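Long-range contact in titin (Homo sapiens, PDB 1WAA), which is a giant structural protein of muscle, represented here by its I27 immunoglobulin domain, a module that probably helps bear mechanical load: residues E[48-52]-E[62-66]. Residues are numbered along the deposited sequence; the frame is centred on the assembly and turned at random.
Sequences SPDCE and LILHN. With ZN (zinc ion), chain Y.
A zinc ion bridges the two segments, bound by Glu52 OE1 at 1.9 Å and His65 NE2 at 2.1 Å; a water at 2.2 Å and Glu26 of a neighbouring titin chain are its other ligands. With chi1 m for both (-73°), chi2 t for Glu52 and chi2 -73° for His65, Glu52 OE1 and His65 NE2 come 3.1 Å apart, near the imidazole plane, as co-ligands. The second carboxylate oxygen, Glu52 OE2, accepts from the zinc-bound water (3.0 Å) and forms a salt bridge with Lys59 of the neighbouring chain. The backbones run antiparallel. Glu52 and Ile63 form a hydrogen-bonded pair (CA-CA 5.0 Å), with Glu52 N to Ile63 O at 2.8 Å and Ile63 N to Glu52 O at 2.9 Å; Cys51 and Leu64 are the adjacent non-hydrogen-bonded pair (CA-CA 4.8 Å). His65 N to Asp50 O, 3.0 Å, extends the register beyond the strands, and a second water donates to both Asp50 O (2.9 Å) and His65 O (3.2 Å). Ser48-Cys51 form a type I turn (Pro49 -58/-41, Asp50 -89/-4), with hydrogen bonds from Ser48 N to Cys51 O (2.7 Å) and, weakly, Cys51 N to Ser48 O (3.3 Å). On the sheet face away from the zinc, Cys51 SG (chi1 t) packs 3.7 Å from Leu64 CD2 and 4.2 Å from Leu62 CD1. This is the open end of hairpin 51-56/59-64 in an immunoglobulin I-set sandwich: 51-56 is an outermost strand of its four-stranded sheet, while 59-64 also pairs with strand 23-29.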
ATOM      1  N   SER E  48       4.429  -6.372  18.279  1.00 35.81           N
ATOM      2  CA  SER E  48       3.582  -6.395  19.482  1.00 36.01           C
ATOM      3  C   SER E  48       3.045  -4.998  19.795  1.00 35.02           C
ATOM      4  O   SER E  48       3.375  -4.033  19.091  1.00 35.30           O
ATOM      5  CB  SER E  48       4.384  -6.887  20.693  1.00 35.98           C
ATOM      6  OG  SER E  48       4.878  -8.192  20.467  1.00 42.11           O
ATOM      7  N   PRO E  49       2.229  -4.874  20.858  1.00 33.93           N
ATOM      8  CA  PRO E  49       1.841  -3.538  21.320  1.00 33.42           C
ATOM      9  C   PRO E  49       3.056  -2.684  21.691  1.00 32.71           C
ATOM     10  O   PRO E  49       3.092  -1.503  21.354  1.00 33.59           O
ATOM     11  CB  PRO E  49       0.997  -3.819  22.556  1.00 33.51           C
ATOM     12  CG  PRO E  49       0.488  -5.206  22.330  1.00 35.58           C
ATOM     13  CD  PRO E  49       1.596  -5.935  21.653  1.00 33.81           C
ATOM     14  N   ASP E  50       4.041  -3.290  22.349  1.00 30.65           N
ATOM     15  CA  ASP E  50       5.252  -2.582  22.791  1.00 31.33           C
ATOM     16  C   ASP E  50       6.382  -2.582  21.743  1.00 29.54           C
ATOM     17  O   ASP E  50       7.426  -1.970  21.941  1.00 29.33           O
ATOM     18  CB  ASP E  50       5.750  -3.161  24.132  1.00 31.63           C
ATOM     19  CG  ASP E  50       4.693  -3.062  25.258  1.00 38.84           C
ATOM     20  OD1 ASP E  50       3.810  -2.164  25.193  1.00 45.91           O
ATOM     21  OD2 ASP E  50       4.711  -3.861  26.239  1.00 40.84           O
ATOM     22  N   CYS E  51       6.174  -3.276  20.624  1.00 28.15           N
ATOM     23  CA  CYS E  51       7.211  -3.437  19.628  1.00 26.57           C
ATOM     24  C   CYS E  51       6.598  -3.347  18.231  1.00 26.79           C
ATOM     25  O   CYS E  51       6.180  -4.351  17.657  1.00 27.48           O
ATOM     26  CB  CYS E  51       7.922  -4.765  19.824  1.00 25.57           C
ATOM     27  SG  CYS E  51       9.176  -5.028  18.589  1.00 31.45           S
ATOM     28  N   GLU E  52       6.530  -2.130  17.698  1.00 25.83           N
ATOM     29  CA  GLU E  52       5.743  -1.871  16.483  1.00 25.37           C
ATOM     30  C   GLU E  52       6.677  -1.731  15.294  1.00 25.20           C
ATOM     31  O   GLU E  52       7.653  -0.987  15.344  1.00 24.98           O
ATOM     32  CB  GLU E  52       4.874  -0.623  16.664  1.00 25.61           C
ATOM     33  CG  GLU E  52       3.688  -0.864  17.616  0.50 25.73           C
ATOM     34  CD  GLU E  52       3.110   0.402  18.254  1.00 27.21           C
ATOM     35  OE1 GLU E  52       3.821   1.412  18.395  1.00 33.40           O
ATOM     36  OE2 GLU E  52       1.941   0.373  18.681  1.00 33.95           O
ATOM     37  N   LEU E  62      10.887   1.434  13.475  1.00 25.28           N
ATOM     38  CA  LEU E  62      10.698   0.523  14.589  1.00 24.30           C
ATOM     39  C   LEU E  62      10.416   1.368  15.818  1.00 25.44           C
ATOM     40  O   LEU E  62      11.196   2.285  16.118  1.00 25.00           O
ATOM     41  CB  LEU E  62      11.974  -0.270  14.849  1.00 26.56           C
ATOM     42  CG  LEU E  62      11.941  -1.154  16.101  1.00 24.70           C
ATOM     43  CD1 LEU E  62      10.941  -2.285  15.936  1.00 22.09           C
ATOM     44  CD2 LEU E  62      13.295  -1.706  16.375  1.00 23.63           C
ATOM     45  N   ILE E  63       9.298   1.087  16.486  1.00 22.43           N
ATOM     46  CA  ILE E  63       8.953   1.738  17.760  1.00 23.17           C
ATOM     47  C   ILE E  63       9.000   0.731  18.919  1.00 24.36           C
ATOM     48  O   ILE E  63       8.367  -0.320  18.852  1.00 24.67           O
ATOM     49  CB  ILE E  63       7.562   2.424  17.749  1.00 20.90           C
ATOM     50  CG1 ILE E  63       7.347   3.226  16.464  1.00 18.69           C
ATOM     51  CG2 ILE E  63       7.442   3.352  18.982  1.00 23.51           C
ATOM     52  CD1 ILE E  63       5.932   3.779  16.300  1.00 22.06           C
ATOM     53  N   LEU E  64       9.761   1.064  19.953  1.00 24.05           N
ATOM     54  CA  LEU E  64       9.876   0.219  21.140  1.00 23.85           C
ATOM     55  C   LEU E  64       9.451   1.052  22.348  1.00 24.31           C
ATOM     56  O   LEU E  64      10.089   2.046  22.698  1.00 24.74           O
ATOM     57  CB  LEU E  64      11.312  -0.293  21.304  1.00 24.08           C
ATOM     58  CG  LEU E  64      12.019  -0.971  20.112  1.00 26.74           C
ATOM     59  CD1 LEU E  64      13.526  -1.114  20.371  1.00 24.69           C
ATOM     60  CD2 LEU E  64      11.402  -2.338  19.776  1.00 25.57           C
ATOM     61  N   HIS E  65       8.336   0.656  22.939  1.00 23.98           N
ATOM     62  CA  HIS E  65       7.734   1.343  24.054  1.00 23.10           C
ATOM     63  C   HIS E  65       8.251   0.753  25.329  1.00 25.67           C
ATOM     64  O   HIS E  65       8.665  -0.417  25.363  1.00 26.34           O
ATOM     65  CB  HIS E  65       6.235   1.125  24.017  1.00 23.25           C
ATOM     66  CG  HIS E  65       5.541   1.893  22.942  1.00 25.05           C
ATOM     67  ND1 HIS E  65       5.351   3.256  23.012  1.00 28.93           N
ATOM     68  CD2 HIS E  65       4.974   1.493  21.782  1.00 24.91           C
ATOM     69  CE1 HIS E  65       4.703   3.662  21.938  1.00 26.65           C
ATOM     70  NE2 HIS E  65       4.455   2.609  21.182  1.00 28.73           N
ATOM     71  N   ASN E  66       8.191   1.559  26.393  1.00 25.16           N
ATOM     72  CA  ASN E  66       8.528   1.103  27.724  1.00 27.33           C
ATOM     73  C   ASN E  66       9.875   0.359  27.734  1.00 27.42           C
ATOM     74  O   ASN E  66       9.983  -0.782  28.205  1.00 26.65           O
ATOM     75  CB  ASN E  66       7.362   0.274  28.275  1.00 27.32           C
ATOM     76  CG  ASN E  66       7.281   0.312  29.780  1.00 33.32           C
ATOM     77  OD1 ASN E  66       8.104  -0.284  30.460  1.00 35.00           O
ATOM     78  ND2 ASN E  66       6.272   1.016  30.314  1.00 38.73           N
TER
HETATM   79 ZN    ZN Y1089       3.038   2.697  19.617  1.00 26.62          ZN
HETATM   80  O   HOH W   1       9.838  -2.647  23.358  1.00 27.61           O
HETATM   81  O   HOH W   2       1.009   2.565  20.490  1.00 26.33           O